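Local coordinates for extracellular solute-binding protein, family 3 (Methylophaga aminisulfidivorans MP, PDB 5SV6) that is of uncertain function but has a periplasmic binding protein-like architecture and is probably associated with the methanol dehydrogenase system, at residues T46-E55 against R80-A91. Sequence-based numbering, arbitrary orientation.
Sequences TLKVCAASDE and RELEFVWSDKAA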
ATOM      1  N   THR A  46      -2.193  24.454  13.173  1.00 23.35           N
ATOM      2  CA  THR A  46      -2.844  23.192  12.814  1.00 22.61           C
ATOM      3  C   THR A  46      -2.105  22.450  11.704  1.00 20.53           C
ATOM      4  O   THR A  46      -1.412  23.062  10.898  1.00 20.52           O
ATOM      5  CB  THR A  46      -4.288  23.407  12.338  1.00 20.82           C
ATOM      6  OG1 THR A  46      -4.275  23.867  10.982  1.00 25.56           O
ATOM      7  CG2 THR A  46      -5.013  24.407  13.228  1.00 20.68           C
ATOM      8  N   LEU A  47      -2.262  21.129  11.664  1.00 18.01           N
ATOM      9  CA  LEU A  47      -1.704  20.328  10.577  1.00 16.27           C
ATOM     10  C   LEU A  47      -2.848  19.784   9.738  1.00 14.81           C
ATOM     11  O   LEU A  47      -3.593  18.910  10.187  1.00 15.05           O
ATOM     12  CB  LEU A  47      -0.868  19.167  11.129  1.00 14.30           C
ATOM     13  CG  LEU A  47      -0.053  18.372  10.105  1.00 15.45           C
ATOM     14  CD1 LEU A  47       1.125  19.198   9.585  1.00 16.66           C
ATOM     15  CD2 LEU A  47       0.439  17.038  10.682  1.00 14.52           C
ATOM     16  N   LYS A  48      -3.016  20.318   8.535  1.00 15.16           N
ATOM     17  CA  LYS A  48      -4.109  19.880   7.674  1.00 13.87           C
ATOM     18  C   LYS A  48      -3.679  18.677   6.844  1.00 12.36           C
ATOM     19  O   LYS A  48      -2.863  18.803   5.931  1.00 13.29           O
ATOM     20  CB  LYS A  48      -4.590  21.015   6.768  1.00 15.89           C
ATOM     21  CG  LYS A  48      -5.125  22.219   7.526  1.00 18.94           C
ATOM     22  CD  LYS A  48      -5.581  23.317   6.570  1.00 22.28           C
ATOM     23  CE  LYS A  48      -6.836  22.899   5.816  1.00 23.37           C
ATOM     24  NZ  LYS A  48      -7.509  24.055   5.139  1.00 29.20           N
ATOM     25  N   VAL A  49      -4.238  17.518   7.173  1.00 10.93           N
ATOM     26  CA  VAL A  49      -3.850  16.262   6.538  1.00 10.89           C
ATOM     27  C   VAL A  49      -4.915  15.809   5.549  1.00 10.59           C
ATOM     28  O   VAL A  49      -6.072  15.593   5.929  1.00 10.40           O
ATOM     29  CB  VAL A  49      -3.632  15.163   7.598  1.00 11.30           C
ATOM     30  CG1 VAL A  49      -3.422  13.786   6.945  1.00  9.62           C
ATOM     31  CG2 VAL A  49      -2.468  15.537   8.524  1.00 13.44           C
ATOM     32  N   CYS A  50      -4.521  15.684   4.283  1.00 10.95           N
ATOM     33  CA  CYS A  50      -5.374  15.124   3.241  1.00 11.58           C
ATOM     34  C   CYS A  50      -5.541  13.628   3.518  1.00 11.62           C
ATOM     35  O   CYS A  50      -4.547  12.909   3.617  1.00 12.30           O
ATOM     36  CB  CYS A  50      -4.730  15.303   1.852  1.00 11.46           C
ATOM     37  SG  CYS A  50      -4.005  16.946   1.467  1.00 16.15           S
ATOM     38  N   ALA A  51      -6.779  13.151   3.648  1.00 11.80           N
ATOM     39  CA  ALA A  51      -6.999  11.718   3.902  1.00 10.76           C
ATOM     40  C   ALA A  51      -8.262  11.180   3.269  1.00 10.81           C
ATOM     41  O   ALA A  51      -9.247  11.904   3.090  1.00 11.58           O
ATOM     42  CB  ALA A  51      -6.991  11.407   5.416  1.00 10.11           C
ATOM     43  N   ALA A  52      -8.229   9.892   2.944  1.00  9.21           N
ATOM     44  CA  ALA A  52      -9.346   9.241   2.281  1.00 12.15           C
ATOM     45  C   ALA A  52     -10.388   8.823   3.308  1.00 11.25           C
ATOM     46  O   ALA A  52     -10.065   8.267   4.353  1.00  8.60           O
ATOM     47  CB  ALA A  52      -8.859   8.027   1.489  1.00 13.51           C
ATOM     48  N   SER A  53     -11.654   9.082   3.011  1.00 13.39           N
ATOM     49  CA  SER A  53     -12.695   8.750   3.973  1.00 13.36           C
ATOM     50  C   SER A  53     -13.076   7.257   3.955  1.00 14.87           C
ATOM     51  O   SER A  53     -13.810   6.797   4.818  1.00 15.35           O
ATOM     52  CB  SER A  53     -13.915   9.647   3.769  1.00 17.28           C
ATOM     53  OG  SER A  53     -14.533   9.365   2.529  1.00 22.27           O
ATOM     54  N   ASP A  54     -12.566   6.500   2.989  1.00 13.12           N
ATOM     55  CA  ASP A  54     -12.929   5.084   2.880  1.00 18.25           C
ATOM     56  C   ASP A  54     -11.836   4.295   2.177  1.00 17.74           C
ATOM     57  O   ASP A  54     -12.024   3.836   1.048  1.00 18.48           O
ATOM     58  CB  ASP A  54     -14.252   4.912   2.118  1.00 19.46           C
ATOM     59  CG  ASP A  54     -14.832   3.500   2.253  1.00 27.95           C
ATOM     60  OD1 ASP A  54     -14.567   2.839   3.281  1.00 28.32           O
ATOM     61  OD2 ASP A  54     -15.554   3.052   1.334  1.00 30.17           O
ATOM     62  N   GLU A  55     -10.680   4.161   2.819  1.00 13.99           N
ATOM     63  CA  GLU A  55      -9.604   3.380   2.210  1.00 15.13           C
ATOM     64  C   GLU A  55      -8.811   2.605   3.263  1.00 13.91           C
ATOM     65  O   GLU A  55      -7.625   2.840   3.465  1.00 11.29           O
ATOM     66  CB  GLU A  55      -8.683   4.251   1.344  1.00 15.73           C
ATOM     67  CG  GLU A  55      -7.587   3.448   0.638  1.00 18.94           C
ATOM     68  CD  GLU A  55      -7.442   3.747  -0.834  1.00 25.10           C
ATOM     69  OE1 GLU A  55      -8.358   4.358  -1.430  1.00 25.05           O
ATOM     70  OE2 GLU A  55      -6.394   3.352  -1.395  1.00 27.03           O
ATOM     71  N   ARG A  80       0.870  20.594  16.949  1.00 17.32           N
ATOM     72  CA  ARG A  80      -0.196  21.196  16.164  1.00 18.10           C
ATOM     73  C   ARG A  80      -1.522  20.483  16.387  1.00 20.92           C
ATOM     74  O   ARG A  80      -1.556  19.306  16.744  1.00 19.12           O
ATOM     75  CB  ARG A  80       0.155  21.156  14.680  1.00 19.75           C
ATOM     76  CG  ARG A  80       1.357  22.001  14.300  1.00 19.56           C
ATOM     77  CD  ARG A  80       1.681  21.767  12.848  1.00 20.43           C
ATOM     78  NE  ARG A  80       2.761  22.607  12.351  1.00 20.20           N
ATOM     79  CZ  ARG A  80       2.647  23.405  11.301  1.00 18.86           C
ATOM     80  NH1 ARG A  80       1.494  23.484  10.647  1.00 21.23           N
ATOM     81  NH2 ARG A  80       3.682  24.124  10.906  1.00 19.58           N
ATOM     82  N   GLU A  81      -2.615  21.197  16.160  1.00 17.44           N
ATOM     83  CA  GLU A  81      -3.919  20.565  16.174  1.00 20.46           C
ATOM     84  C   GLU A  81      -4.160  19.869  14.838  1.00 21.11           C
ATOM     85  O   GLU A  81      -4.039  20.483  13.781  1.00 19.81           O
ATOM     86  CB  GLU A  81      -5.023  21.584  16.437  1.00 22.18           C
ATOM     87  CG  GLU A  81      -6.403  21.008  16.207  1.00 28.92           C
ATOM     88  CD  GLU A  81      -7.501  21.888  16.754  1.00 33.20           C
ATOM     89  OE1 GLU A  81      -7.346  23.128  16.706  1.00 31.25           O
ATOM     90  OE2 GLU A  81      -8.509  21.327  17.243  1.00 35.65           O
ATOM     91  N   LEU A  82      -4.500  18.587  14.896  1.00 17.52           N
ATOM     92  CA  LEU A  82      -4.743  17.805  13.696  1.00 17.65           C
ATOM     93  C   LEU A  82      -6.098  18.130  13.076  1.00 19.02           C
ATOM     94  O   LEU A  82      -7.134  18.107  13.747  1.00 14.40           O
ATOM     95  CB  LEU A  82      -4.620  16.311  14.012  1.00 17.12           C
ATOM     96  CG  LEU A  82      -5.035  15.303  12.946  1.00 16.14           C
ATOM     97  CD1 LEU A  82      -4.241  15.481  11.651  1.00 15.97           C
ATOM     98  CD2 LEU A  82      -4.890  13.896  13.491  1.00 17.35           C
ATOM     99  N   GLU A  83      -6.074  18.474  11.794  1.00 15.45           N
ATOM    100  CA  GLU A  83      -7.288  18.719  11.035  1.00 16.73           C
ATOM    101  C   GLU A  83      -7.262  17.827   9.791  1.00 16.96           C
ATOM    102  O   GLU A  83      -6.441  18.027   8.897  1.00 16.54           O
ATOM    103  CB  GLU A  83      -7.355  20.200  10.624  1.00 16.43           C
ATOM    104  CG  GLU A  83      -8.516  20.565   9.716  1.00 22.45           C
ATOM    105  CD  GLU A  83      -8.522  22.039   9.327  1.00 26.97           C
ATOM    106  OE1 GLU A  83      -7.871  22.854  10.019  1.00 26.48           O
ATOM    107  OE2 GLU A  83      -9.170  22.381   8.314  1.00 29.49           O
ATOM    108  N   PHE A  84      -8.154  16.848   9.729  1.00 14.39           N
ATOM    109  CA  PHE A  84      -8.287  16.054   8.518  1.00 14.31           C
ATOM    110  C   PHE A  84      -9.112  16.764   7.461  1.00 14.88           C
ATOM    111  O   PHE A  84     -10.125  17.387   7.768  1.00 12.77           O
ATOM    112  CB  PHE A  84      -8.949  14.718   8.818  1.00 12.80           C
ATOM    113  CG  PHE A  84      -8.056  13.738   9.501  1.00 14.64           C
ATOM    114  CD1 PHE A  84      -7.008  13.136   8.812  1.00 14.26           C
ATOM    115  CD2 PHE A  84      -8.280  13.382  10.817  1.00 14.95           C
ATOM    116  CE1 PHE A  84      -6.195  12.223   9.439  1.00 11.37           C
ATOM    117  CE2 PHE A  84      -7.473  12.456  11.445  1.00 14.89           C
ATOM    118  CZ  PHE A  84      -6.417  11.882  10.755  1.00 13.02           C
ATOM    119  N   VAL A  85      -8.676  16.647   6.212  1.00 12.26           N
ATOM    120  CA  VAL A  85      -9.464  17.081   5.075  1.00 13.02           C
ATOM    121  C   VAL A  85      -9.789  15.829   4.293  1.00 13.19           C
ATOM    122  O   VAL A  85      -8.909  15.216   3.696  1.00 11.39           O
ATOM    123  CB  VAL A  85      -8.685  18.068   4.186  1.00 15.48           C
ATOM    124  CG1 VAL A  85      -9.449  18.360   2.910  1.00 16.53           C
ATOM    125  CG2 VAL A  85      -8.392  19.344   4.952  1.00 17.09           C
ATOM    126  N   TRP A  86     -11.056  15.438   4.325  1.00 14.04           N
ATOM    127  CA  TRP A  86     -11.480  14.136   3.814  1.00 14.67           C
ATOM    128  C   TRP A  86     -11.809  14.175   2.335  1.00 17.10           C
ATOM    129  O   TRP A  86     -12.447  15.116   1.856  1.00 18.83           O
ATOM    130  CB  TRP A  86     -12.686  13.605   4.620  1.00 15.07           C
ATOM    131  CG  TRP A  86     -12.401  13.475   6.096  1.00 12.48           C
ATOM    132  CD1 TRP A  86     -12.822  14.309   7.098  1.00 15.48           C
ATOM    133  CD2 TRP A  86     -11.626  12.449   6.729  1.00 14.11           C
ATOM    134  NE1 TRP A  86     -12.355  13.863   8.314  1.00 17.75           N
ATOM    135  CE2 TRP A  86     -11.617  12.722   8.113  1.00 13.92           C
ATOM    136  CE3 TRP A  86     -10.938  11.325   6.256  1.00 11.97           C
ATOM    137  CZ2 TRP A  86     -10.939  11.916   9.030  1.00 15.22           C
ATOM    138  CZ3 TRP A  86     -10.266  10.526   7.163  1.00 11.77           C
ATOM    139  CH2 TRP A  86     -10.270  10.824   8.539  1.00 12.83           C
ATOM    140  N   SER A  87     -11.356  13.152   1.616  1.00 15.45           N
ATOM    141  CA  SER A  87     -11.690  12.972   0.214  1.00 18.66           C
ATOM    142  C   SER A  87     -12.571  11.748   0.031  1.00 20.97           C
ATOM    143  O   SER A  87     -12.385  10.726   0.696  1.00 16.72           O
ATOM    144  CB  SER A  87     -10.430  12.820  -0.637  1.00 20.41           C
ATOM    145  OG  SER A  87     -10.752  12.289  -1.917  1.00 20.08           O
ATOM    146  N   ASP A  88     -13.529  11.851  -0.885  1.00 24.95           N
ATOM    147  CA  ASP A  88     -14.430  10.749  -1.170  1.00 20.30           C
ATOM    148  C   ASP A  88     -13.858   9.864  -2.256  1.00 21.28           C
ATOM    149  O   ASP A  88     -14.420   8.822  -2.580  1.00 23.40           O
ATOM    150  CB  ASP A  88     -15.792  11.288  -1.596  1.00 24.79           C
ATOM    151  CG  ASP A  88     -16.388  12.201  -0.564  1.00 24.44           C
ATOM    152  OD1 ASP A  88     -16.729  11.701   0.527  1.00 27.91           O
ATOM    153  OD2 ASP A  88     -16.504  13.416  -0.836  1.00 26.16           O
ATOM    154  N   LYS A  89     -12.748  10.300  -2.832  1.00 19.37           N
ATOM    155  CA  LYS A  89     -12.064   9.524  -3.852  1.00 20.26           C
ATOM    156  C   LYS A  89     -11.040   8.587  -3.206  1.00 18.35           C
ATOM    157  O   LYS A  89     -10.727   8.713  -2.018  1.00 20.55           O
ATOM    158  CB  LYS A  89     -11.372  10.448  -4.859  1.00 21.22           C
ATOM    159  CG  LYS A  89     -12.292  11.455  -5.558  1.00 26.16           C
ATOM    160  CD  LYS A  89     -12.986  10.848  -6.766  1.00 27.38           C
ATOM    161  CE  LYS A  89     -12.032  10.637  -7.931  1.00 28.08           C
ATOM    162  NZ  LYS A  89     -11.911  11.838  -8.821  1.00 35.20           N
ATOM    163  N   ALA A  90     -10.527   7.655  -3.998  1.00 20.31           N
ATOM    164  CA  ALA A  90      -9.502   6.728  -3.546  1.00 20.52           C
ATOM    165  C   ALA A  90      -8.264   7.520  -3.140  1.00 19.17           C
ATOM    166  O   ALA A  90      -8.040   8.609  -3.655  1.00 20.37           O
ATOM    167  CB  ALA A  90      -9.164   5.758  -4.660  1.00 19.29           C
ATOM    168  N   ALA A  91      -7.461   6.970  -2.230  1.00 19.60           N
ATOM    169  CA  ALA A  91      -6.277   7.672  -1.723  1.00 16.36           C
ATOM    170  C   ALA A  91      -5.266   8.017  -2.818  1.00 17.87           C
ATOM    171  O   ALA A  91      -4.507   8.982  -2.695  1.00 17.96           O
ATOM    172  CB  ALA A  91      -5.603   6.864  -0.599  1.00 15.57           C
TER
HETATM  173  O   HOH W   1     -12.208   7.362   0.329  1.00 14.27           O
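Residues Leu47 to Ala52 and Leu82 to Ser87 run parallel as neighbouring strands, their short axes 29° apart, joined by a ladder of backbone hydrogen bonds that starts with Leu47 N to Glu81 O and ends with Ser53 N to Ser87 O. Odd-numbered residues of the first strand meet even-numbered ones of the second on the face where Leu82 and Phe84 pack against helix 66-77. There Val49 CG2 touches Leu82 CD1 at 3.6 Å, while CG1, anti to the backbone N (chi1 172°), runs beside the Phe84 ring. That ring lies between Leu82 CD1, over the centre of one face, and Trp86 CH2, near the rim of the other; Ala51 CB fits against both aromatics, 3.8 Å from Phe84 CD1 and from Trp86 CZ3. On the other face Lys48 and Glu83 lie alongside each other in a long salt bridge, NZ to OE2 4.0 Å. At one end Arg80 NH1 reaches Thr46 O from above the carbonyl plane. At the other, Ser87 O accepts from both Ser53 N (2.9 Å) and Ser53 OG (3.1 Å). With the Glu55 chain bent at chi2 (132°), OE1 accepts the Ala91 N-H at 2.9 Å, the donor standing above the carboxylate plane. Were Glu55 replaced by alanine, the Ala91 N-H would probably lose this acceptor and the loop after Ser87 its tie to strand 54-55. With helix 66-77 linking the two strands, the arrangement is the beta-alpha-beta crossover typical of solute-binding protein lobes.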